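Probable ATP-dependent kinase TDA10 (Saccharomyces cerevisiae, PDB 1ODF) is probably an ATP-dependent kinase that transfers phosphate to a substrate not yet identified, and closely resembles bacterial pantothenate kinase in structure. Local coordinates at residues D71-T76 and V127-D132; R96-T101 and E159-G164. One frame throughout, in Å; residues are numbered along the deposited sequence.

Contact 1 (D71-T76 and V127-D132); sequences DDFYLT and VLPKYD. With SO4 (sulfate ion), chain C.
Tyr-74 and Tyr-131 meet in a T-shaped stack: the edge of Tyr-74 is turned to the face of Tyr-131, with the ring planes at 65° and the centroids 5.0 Å apart. Over that same Tyr-131 ring lies Tyr-74 CB, a CH-pi contact 3.8 Å from the centroid and displaced toward the rim. With CG anti to its backbone N (chi1 -163°), Tyr-131 lays its ring beneath this carbon. An alanine in place of Tyr-131 would probably leave Tyr-74 CB and the ring edge beside it without the aromatic face they pack on, and water 3 on Leu-75 O without the phenol oxygen. A second CH-pi pair joins Pro-129 CG to the Phe-73 ring, 3.8 Å from its centroid and nearly on the normal. At the edge of the same ring, Leu-128 CD2 packs against CZ.

The polar part is a salt bridge of 3.0 Å between Lys-130 NZ and Asp-72 OD2, in which NZ meets OD2 from above the carboxylate, 45° out of its plane. Water 1 links Asp-72 OD1 to Tyr-131 N, and water 2 donates to both Asp-72 OD2 and Pro-129 O. Outside the segments, OD2 also accepts from Ser-69 N.

The loop between strand 65-69 and helix 77-86 is thus held to strand 125-132, with helix 104-114 packing on Phe-73, Leu-128 and Pro-129, and strand 147-150 pairing at Leu-128.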
ATOM      1  N   ASP A  71      -0.558  -1.613  -6.233  1.00 34.32           N
ATOM      2  CA  ASP A  71      -0.259  -2.623  -7.246  1.00 36.36           C
ATOM      3  C   ASP A  71      -0.964  -2.388  -8.583  1.00 37.54           C
ATOM      4  O   ASP A  71      -0.621  -3.004  -9.592  1.00 36.98           O
ATOM      5  CB  ASP A  71      -0.550  -4.011  -6.699  1.00 36.37           C
ATOM      6  CG  ASP A  71       0.472  -4.439  -5.664  1.00 38.80           C
ATOM      7  OD1 ASP A  71       0.196  -5.393  -4.907  1.00 41.37           O
ATOM      8  OD2 ASP A  71       1.562  -3.819  -5.612  1.00 38.92           O
ATOM      9  N   ASP A  72      -1.935  -1.480  -8.587  1.00 36.39           N
ATOM     10  CA  ASP A  72      -2.628  -1.124  -9.811  1.00 36.99           C
ATOM     11  C   ASP A  72      -1.582  -0.507 -10.743  1.00 38.55           C
ATOM     12  O   ASP A  72      -1.763  -0.473 -11.965  1.00 38.84           O
ATOM     13  CB  ASP A  72      -3.700  -0.062  -9.547  1.00 37.62           C
ATOM     14  CG  ASP A  72      -4.925  -0.611  -8.849  1.00 36.94           C
ATOM     15  OD1 ASP A  72      -5.020  -1.845  -8.672  1.00 36.34           O
ATOM     16  OD2 ASP A  72      -5.804   0.208  -8.492  1.00 35.67           O
ATOM     17  N   PHE A  73      -0.495  -0.014 -10.153  1.00 38.83           N
ATOM     18  CA  PHE A  73       0.572   0.634 -10.911  1.00 37.54           C
ATOM     19  C   PHE A  73       1.790  -0.231 -11.202  1.00 37.45           C
ATOM     20  O   PHE A  73       2.873   0.297 -11.458  1.00 36.80           O
ATOM     21  CB  PHE A  73       1.037   1.915 -10.200  1.00 37.86           C
ATOM     22  CG  PHE A  73       0.043   3.037 -10.251  1.00 37.23           C
ATOM     23  CD1 PHE A  73      -1.058   3.054  -9.399  1.00 38.93           C
ATOM     24  CD2 PHE A  73       0.197   4.075 -11.168  1.00 38.04           C
ATOM     25  CE1 PHE A  73      -1.996   4.093  -9.460  1.00 37.89           C
ATOM     26  CE2 PHE A  73      -0.732   5.117 -11.239  1.00 35.95           C
ATOM     27  CZ  PHE A  73      -1.829   5.123 -10.381  1.00 36.72           C
ATOM     28  N   TYR A  74       1.633  -1.552 -11.149  1.00 38.26           N
ATOM     29  CA  TYR A  74       2.756  -2.445 -11.459  1.00 37.76           C
ATOM     30  C   TYR A  74       3.250  -2.136 -12.877  1.00 38.17           C
ATOM     31  O   TYR A  74       2.499  -1.633 -13.728  1.00 37.28           O
ATOM     32  CB  TYR A  74       2.323  -3.920 -11.406  1.00 37.04           C
ATOM     33  CG  TYR A  74       2.459  -4.615 -10.059  1.00 35.15           C
ATOM     34  CD1 TYR A  74       1.523  -5.565  -9.651  1.00 34.75           C
ATOM     35  CD2 TYR A  74       3.541  -4.366  -9.221  1.00 32.50           C
ATOM     36  CE1 TYR A  74       1.660  -6.251  -8.447  1.00 33.01           C
ATOM     37  CE2 TYR A  74       3.691  -5.053  -8.007  1.00 32.61           C
ATOM     38  CZ  TYR A  74       2.749  -5.993  -7.625  1.00 33.10           C
ATOM     39  OH  TYR A  74       2.886  -6.680  -6.425  1.00 30.48           O
ATOM     40  N   LEU A  75       4.518  -2.430 -13.127  1.00 39.79           N
ATOM     41  CA  LEU A  75       5.099  -2.220 -14.447  1.00 40.34           C
ATOM     42  C   LEU A  75       4.380  -3.127 -15.446  1.00 42.27           C
ATOM     43  O   LEU A  75       3.787  -4.135 -15.052  1.00 41.46           O
ATOM     44  CB  LEU A  75       6.578  -2.587 -14.426  1.00 38.89           C
ATOM     45  CG  LEU A  75       7.451  -1.652 -13.601  1.00 41.74           C
ATOM     46  CD1 LEU A  75       8.826  -2.279 -13.419  1.00 40.19           C
ATOM     47  CD2 LEU A  75       7.534  -0.284 -14.297  1.00 40.61           C
ATOM     48  N   THR A  76       4.412  -2.764 -16.726  1.00 41.90           N
ATOM     49  CA  THR A  76       3.795  -3.614 -17.735  1.00 42.84           C
ATOM     50  C   THR A  76       4.628  -4.892 -17.724  1.00 44.41           C
ATOM     51  O   THR A  76       5.816  -4.862 -17.371  1.00 42.32           O
ATOM     52  CB  THR A  76       3.873  -2.991 -19.134  1.00 43.01           C
ATOM     53  OG1 THR A  76       5.234  -2.652 -19.430  1.00 43.80           O
ATOM     54  CG2 THR A  76       3.000  -1.748 -19.211  1.00 44.14           C
ATOM     55  N   VAL A 127      -7.185   9.122 -15.856  1.00 50.84           N
ATOM     56  CA  VAL A 127      -7.173   7.680 -16.004  1.00 50.32           C
ATOM     57  C   VAL A 127      -6.085   7.012 -15.179  1.00 50.04           C
ATOM     58  O   VAL A 127      -4.914   7.388 -15.244  1.00 50.30           O
ATOM     59  CB  VAL A 127      -7.008   7.272 -17.485  1.00 51.22           C
ATOM     60  CG1 VAL A 127      -6.870   5.762 -17.602  1.00 51.49           C
ATOM     61  CG2 VAL A 127      -8.221   7.739 -18.283  1.00 52.34           C
ATOM     62  N   LEU A 128      -6.494   6.023 -14.391  1.00 48.17           N
ATOM     63  CA  LEU A 128      -5.568   5.258 -13.564  1.00 47.88           C
ATOM     64  C   LEU A 128      -5.517   3.831 -14.103  1.00 47.31           C
ATOM     65  O   LEU A 128      -6.516   3.303 -14.596  1.00 46.81           O
ATOM     66  CB  LEU A 128      -6.014   5.255 -12.101  1.00 45.08           C
ATOM     67  CG  LEU A 128      -5.624   6.506 -11.303  1.00 44.94           C
ATOM     68  CD1 LEU A 128      -6.490   7.694 -11.720  1.00 42.13           C
ATOM     69  CD2 LEU A 128      -5.783   6.213  -9.820  1.00 42.17           C
ATOM     70  N   PRO A 129      -4.343   3.188 -14.024  1.00 46.87           N
ATOM     71  CA  PRO A 129      -4.201   1.820 -14.522  1.00 46.06           C
ATOM     72  C   PRO A 129      -4.836   0.746 -13.656  1.00 46.84           C
ATOM     73  O   PRO A 129      -5.152   0.958 -12.482  1.00 47.20           O
ATOM     74  CB  PRO A 129      -2.692   1.648 -14.610  1.00 44.38           C
ATOM     75  CG  PRO A 129      -2.220   2.421 -13.425  1.00 45.62           C
ATOM     76  CD  PRO A 129      -3.059   3.690 -13.504  1.00 46.30           C
ATOM     77  N   LYS A 130      -5.027  -0.412 -14.271  1.00 47.49           N
ATOM     78  CA  LYS A 130      -5.567  -1.585 -13.607  1.00 47.82           C
ATOM     79  C   LYS A 130      -4.645  -2.724 -14.018  1.00 46.71           C
ATOM     80  O   LYS A 130      -4.103  -2.731 -15.125  1.00 46.91           O
ATOM     81  CB  LYS A 130      -7.011  -1.843 -14.039  1.00 48.96           C
ATOM     82  CG  LYS A 130      -8.022  -1.017 -13.247  1.00 53.20           C
ATOM     83  CD  LYS A 130      -7.868  -1.254 -11.736  1.00 55.37           C
ATOM     84  CE  LYS A 130      -8.826  -0.385 -10.919  1.00 59.63           C
ATOM     85  NZ  LYS A 130      -8.587  -0.469  -9.436  1.00 60.07           N
ATOM     86  N   TYR A 131      -4.446  -3.679 -13.127  1.00 45.63           N
ATOM     87  CA  TYR A 131      -3.539  -4.774 -13.422  1.00 46.26           C
ATOM     88  C   TYR A 131      -4.278  -6.102 -13.497  1.00 47.13           C
ATOM     89  O   TYR A 131      -5.360  -6.251 -12.934  1.00 48.83           O
ATOM     90  CB  TYR A 131      -2.456  -4.827 -12.336  1.00 44.46           C
ATOM     91  CG  TYR A 131      -1.228  -5.634 -12.686  1.00 42.70           C
ATOM     92  CD1 TYR A 131      -0.265  -5.134 -13.564  1.00 40.62           C
ATOM     93  CD2 TYR A 131      -1.014  -6.890 -12.121  1.00 42.17           C
ATOM     94  CE1 TYR A 131       0.881  -5.862 -13.865  1.00 39.19           C
ATOM     95  CE2 TYR A 131       0.127  -7.625 -12.413  1.00 40.74           C
ATOM     96  CZ  TYR A 131       1.071  -7.105 -13.282  1.00 40.59           C
ATOM     97  OH  TYR A 131       2.215  -7.821 -13.542  1.00 40.68           O
ATOM     98  N   ASP A 132      -3.684  -7.058 -14.200  1.00 48.45           N
ATOM     99  CA  ASP A 132      -4.257  -8.388 -14.355  1.00 50.63           C
ATOM    100  C   ASP A 132      -3.145  -9.384 -14.067  1.00 50.65           C
ATOM    101  O   ASP A 132      -2.269  -9.593 -14.906  1.00 50.04           O
ATOM    102  CB  ASP A 132      -4.775  -8.574 -15.784  1.00 53.13           C
ATOM    103  CG  ASP A 132      -5.346  -9.968 -16.028  1.00 54.54           C
ATOM    104  OD1 ASP A 132      -5.839 -10.211 -17.150  1.00 54.03           O
ATOM    105  OD2 ASP A 132      -5.302 -10.814 -15.105  1.00 55.19           O
TER
HETATM  106  S   SO4 C 502       1.489 -10.338  -5.789  1.00 58.48           S
HETATM  107  O1  SO4 C 502       2.830 -10.937  -5.917  1.00 59.78           O
HETATM  108  O2  SO4 C 502       1.378  -9.200  -6.712  1.00 58.43           O
HETATM  109  O3  SO4 C 502       0.459 -11.344  -6.110  1.00 60.33           O
HETATM  110  O4  SO4 C 502       1.292  -9.871  -4.406  1.00 60.55           O
HETATM  111  O   HOH W   1      -5.667  -3.488 -10.628  1.00 48.59           O
HETATM  112  O   HOH W   2      -6.093   2.322 -10.218  1.00 50.94           O
HETATM  113  O   HOH W   3       4.434  -6.441 -13.623  1.00 40.40           O

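Contact 2 (R96-T101 and E159-G164); sequences RGLPGT and EGWFLG. With SO4 (sulfate ion), chain C.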
ATOM      1  N   ARG A  96       7.335  -9.044 -10.510  1.00 43.97           N
ATOM      2  CA  ARG A  96       6.592  -8.019  -9.785  1.00 44.63           C
ATOM      3  C   ARG A  96       6.616  -8.318  -8.288  1.00 43.15           C
ATOM      4  O   ARG A  96       6.772  -9.468  -7.880  1.00 41.44           O
ATOM      5  CB  ARG A  96       5.138  -7.980 -10.264  1.00 45.70           C
ATOM      6  CG  ARG A  96       4.305  -9.186  -9.827  1.00 45.88           C
ATOM      7  CD  ARG A  96       2.833  -9.023 -10.201  1.00 45.53           C
ATOM      8  NE  ARG A  96       1.983  -9.990  -9.508  1.00 47.12           N
ATOM      9  CZ  ARG A  96       1.575 -11.151 -10.017  1.00 47.23           C
ATOM     10  NH1 ARG A  96       1.924 -11.510 -11.247  1.00 45.98           N
ATOM     11  NH2 ARG A  96       0.831 -11.965  -9.279  1.00 46.33           N
ATOM     12  N   GLY A  97       6.470  -7.282  -7.471  1.00 42.28           N
ATOM     13  CA  GLY A  97       6.461  -7.493  -6.038  1.00 41.74           C
ATOM     14  C   GLY A  97       6.968  -6.364  -5.158  1.00 42.45           C
ATOM     15  O   GLY A  97       6.187  -5.570  -4.637  1.00 44.08           O
ATOM     16  N   LEU A  98       8.281  -6.290  -4.990  1.00 42.45           N
ATOM     17  CA  LEU A  98       8.893  -5.291  -4.127  1.00 41.11           C
ATOM     18  C   LEU A  98       8.950  -3.885  -4.710  1.00 41.23           C
ATOM     19  O   LEU A  98       8.721  -3.682  -5.906  1.00 40.24           O
ATOM     20  CB  LEU A  98      10.320  -5.721  -3.762  1.00 41.40           C
ATOM     21  CG  LEU A  98      10.559  -6.941  -2.864  1.00 44.79           C
ATOM     22  CD1 LEU A  98       9.828  -6.743  -1.537  1.00 44.61           C
ATOM     23  CD2 LEU A  98      10.082  -8.220  -3.561  1.00 44.75           C
ATOM     24  N   PRO A  99       9.257  -2.890  -3.856  1.00 38.58           N
ATOM     25  CA  PRO A  99       9.356  -1.508  -4.318  1.00 38.36           C
ATOM     26  C   PRO A  99      10.360  -1.507  -5.476  1.00 37.59           C
ATOM     27  O   PRO A  99      11.426  -2.121  -5.378  1.00 34.79           O
ATOM     28  CB  PRO A  99       9.900  -0.782  -3.095  1.00 37.56           C
ATOM     29  CG  PRO A  99       9.315  -1.549  -1.966  1.00 36.44           C
ATOM     30  CD  PRO A  99       9.498  -2.972  -2.405  1.00 37.07           C
ATOM     31  N   GLY A 100      10.020  -0.826  -6.566  1.00 37.01           N
ATOM     32  CA  GLY A 100      10.908  -0.798  -7.711  1.00 37.25           C
ATOM     33  C   GLY A 100      10.256  -1.522  -8.872  1.00 37.70           C
ATOM     34  O   GLY A 100      10.691  -1.400 -10.014  1.00 39.55           O
ATOM     35  N   THR A 101       9.199  -2.277  -8.577  1.00 37.62           N
ATOM     36  CA  THR A 101       8.475  -3.018  -9.600  1.00 37.71           C
ATOM     37  C   THR A 101       7.210  -2.284 -10.037  1.00 37.54           C
ATOM     38  O   THR A 101       6.340  -2.867 -10.694  1.00 35.37           O
ATOM     39  CB  THR A 101       8.085  -4.436  -9.107  1.00 38.00           C
ATOM     40  OG1 THR A 101       7.214  -4.333  -7.972  1.00 39.87           O
ATOM     41  CG2 THR A 101       9.333  -5.228  -8.727  1.00 38.86           C
ATOM     42  N   GLU A 159      -3.780   2.261  -1.113  1.00 29.99           N
ATOM     43  CA  GLU A 159      -3.418   1.224  -0.154  1.00 30.99           C
ATOM     44  C   GLU A 159      -2.328   0.291  -0.662  1.00 29.97           C
ATOM     45  O   GLU A 159      -2.275  -0.033  -1.848  1.00 28.19           O
ATOM     46  CB  GLU A 159      -4.653   0.405   0.223  1.00 31.52           C
ATOM     47  CG  GLU A 159      -5.161  -0.511  -0.881  1.00 33.87           C
ATOM     48  CD  GLU A 159      -4.440  -1.859  -0.928  1.00 37.39           C
ATOM     49  OE1 GLU A 159      -4.561  -2.543  -1.964  1.00 37.60           O
ATOM     50  OE2 GLU A 159      -3.764  -2.243   0.059  1.00 39.19           O
ATOM     51  N   GLY A 160      -1.466  -0.130   0.263  1.00 31.06           N
ATOM     52  CA  GLY A 160      -0.371  -1.032  -0.049  1.00 28.46           C
ATOM     53  C   GLY A 160       0.232  -1.572   1.241  1.00 30.18           C
ATOM     54  O   GLY A 160       0.023  -1.010   2.322  1.00 28.28           O
ATOM     55  N   TRP A 161       0.991  -2.659   1.127  1.00 30.67           N
ATOM     56  CA  TRP A 161       1.614  -3.281   2.291  1.00 32.86           C
ATOM     57  C   TRP A 161       2.867  -2.542   2.766  1.00 32.05           C
ATOM     58  O   TRP A 161       3.326  -2.771   3.884  1.00 32.91           O
ATOM     59  CB  TRP A 161       1.966  -4.756   2.000  1.00 31.96           C
ATOM     60  CG  TRP A 161       2.991  -4.915   0.929  1.00 27.72           C
ATOM     61  CD1 TRP A 161       2.771  -4.981  -0.419  1.00 28.29           C
ATOM     62  CD2 TRP A 161       4.410  -4.904   1.101  1.00 26.90           C
ATOM     63  NE1 TRP A 161       3.971  -5.002  -1.098  1.00 26.80           N
ATOM     64  CE2 TRP A 161       4.992  -4.951  -0.187  1.00 25.22           C
ATOM     65  CE3 TRP A 161       5.253  -4.849   2.221  1.00 28.69           C
ATOM     66  CZ2 TRP A 161       6.372  -4.942  -0.384  1.00 24.37           C
ATOM     67  CZ3 TRP A 161       6.618  -4.842   2.024  1.00 25.09           C
ATOM     68  CH2 TRP A 161       7.165  -4.886   0.731  1.00 25.96           C
ATOM     69  N   PHE A 162       3.416  -1.662   1.928  1.00 31.24           N
ATOM     70  CA  PHE A 162       4.619  -0.912   2.297  1.00 30.88           C
ATOM     71  C   PHE A 162       4.464   0.620   2.275  1.00 29.71           C
ATOM     72  O   PHE A 162       5.456   1.352   2.321  1.00 30.07           O
ATOM     73  CB  PHE A 162       5.783  -1.320   1.389  1.00 31.26           C
ATOM     74  CG  PHE A 162       5.602  -0.915  -0.052  1.00 31.60           C
ATOM     75  CD1 PHE A 162       6.126   0.293  -0.524  1.00 29.19           C
ATOM     76  CD2 PHE A 162       4.911  -1.737  -0.938  1.00 31.83           C
ATOM     77  CE1 PHE A 162       5.967   0.676  -1.862  1.00 30.78           C
ATOM     78  CE2 PHE A 162       4.742  -1.365  -2.286  1.00 33.32           C
ATOM     79  CZ  PHE A 162       5.272  -0.154  -2.749  1.00 31.63           C
ATOM     80  N   LEU A 163       3.234   1.108   2.208  1.00 28.01           N
ATOM     81  CA  LEU A 163       3.017   2.543   2.194  1.00 29.24           C
ATOM     82  C   LEU A 163       3.461   3.153   3.526  1.00 30.60           C
ATOM     83  O   LEU A 163       3.063   2.695   4.604  1.00 29.03           O
ATOM     84  CB  LEU A 163       1.542   2.861   1.946  1.00 29.09           C
ATOM     85  CG  LEU A 163       0.888   2.346   0.659  1.00 30.52           C
ATOM     86  CD1 LEU A 163      -0.494   2.973   0.513  1.00 29.50           C
ATOM     87  CD2 LEU A 163       1.746   2.689  -0.544  1.00 28.97           C
ATOM     88  N   GLY A 164       4.294   4.185   3.449  1.00 28.94           N
ATOM     89  CA  GLY A 164       4.759   4.822   4.664  1.00 31.13           C
ATOM     90  C   GLY A 164       6.199   4.480   5.003  1.00 32.06           C
ATOM     91  O   GLY A 164       6.840   5.211   5.760  1.00 31.73           O
TER
HETATM   92  S   SO4 C 502       1.489 -10.338  -5.789  1.00 58.48           S
HETATM   93  O1  SO4 C 502       2.830 -10.937  -5.917  1.00 59.78           O
HETATM   94  O2  SO4 C 502       1.378  -9.200  -6.712  1.00 58.43           O
HETATM   95  O3  SO4 C 502       0.459 -11.344  -6.110  1.00 60.33           O
HETATM   96  O4  SO4 C 502       1.292  -9.871  -4.406  1.00 60.55           O
HETATM   97  O   HOH W   4       3.816  -4.558  -3.861  1.00 44.85           O
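Trp-161 and Phe-162 receive Pro-99 and Leu-98 just after strand 155-160, a parallel strand of the central sheet of this P-loop kinase fold. The other partner, 96-101, is a loop folded by a type II beta turn from Leu-98 to Thr-101.

Trp-161 and Pro-99 lose similar areas to the contact, 50 and 49 Å². The six-membered part of the indole takes the apolar load: Leu-98 CD1 approaches CH2 to 4.0 Å, and Pro-99 CD lies 4.2 Å from CZ2, both obliquely to the ring. The bond from CA to CB of Trp-161 does not itself face 96-101; with CG between the backbone N and the carbonyl carbon (chi1 64°), it is the far, six-membered end of the indole that comes up to Leu-98 and Pro-99. Tyr-248 and Tyr-252 make edge-to-face pairs with this indole, and its side chain touches Lys-44, part of the predicted ATP-binding site.

Pro-99 also serves Phe-162, which buries 37 Å². Pro-99 CG stands over the phenyl face of Phe-162, 4.0 Å from the ring centroid and 15° off the normal, a CH-pi contact offset toward the CD1-CE1 rim. The two side chains run antiparallel alongside each other. Beyond them, helix 182-195 contributes Tyr-192 to both residues, packing on Pro-99 and pairing edge-to-face with Phe-162.

Within the turn, Leu-98 O accepts from both Thr-101 N and Thr-101 OG1, while OG1 in turn accepts from Gly-97 N. This hydroxyl therefore ties Gly-97, just ahead of the turn, to the turn's last residue. The polar edge of the indole is joined to the loop through water 4, which lies in the ring plane, accepts from Trp-161 NE1 at 2.8 Å and donates to Gly-97 O.

From the N terminus, the chain leaves strand 65-69 through 71-76, passes helix 77-86 and reaches 96-101 before helix 104-114. Contact 1 closes its loop when 127-132 returns to 71-76. Contact 2 closes later, just beyond strand 155-160, so the segments alternate and the two loops cross. Contact 1 joins the small antiparallel sheet to the loop after strand 65-69; contact 2 joins the loop before helix 104-114 to the loop that follows strand 155-160 of the central sheet. Their first segments touch directly: Leu-75 N lies 3.1 Å from Thr-101 O, a probable hydrogen bond. Tyr-74 OH and Arg-96 NE both donate to O2 of one sulfate ion, probably from the crystallisation liquor.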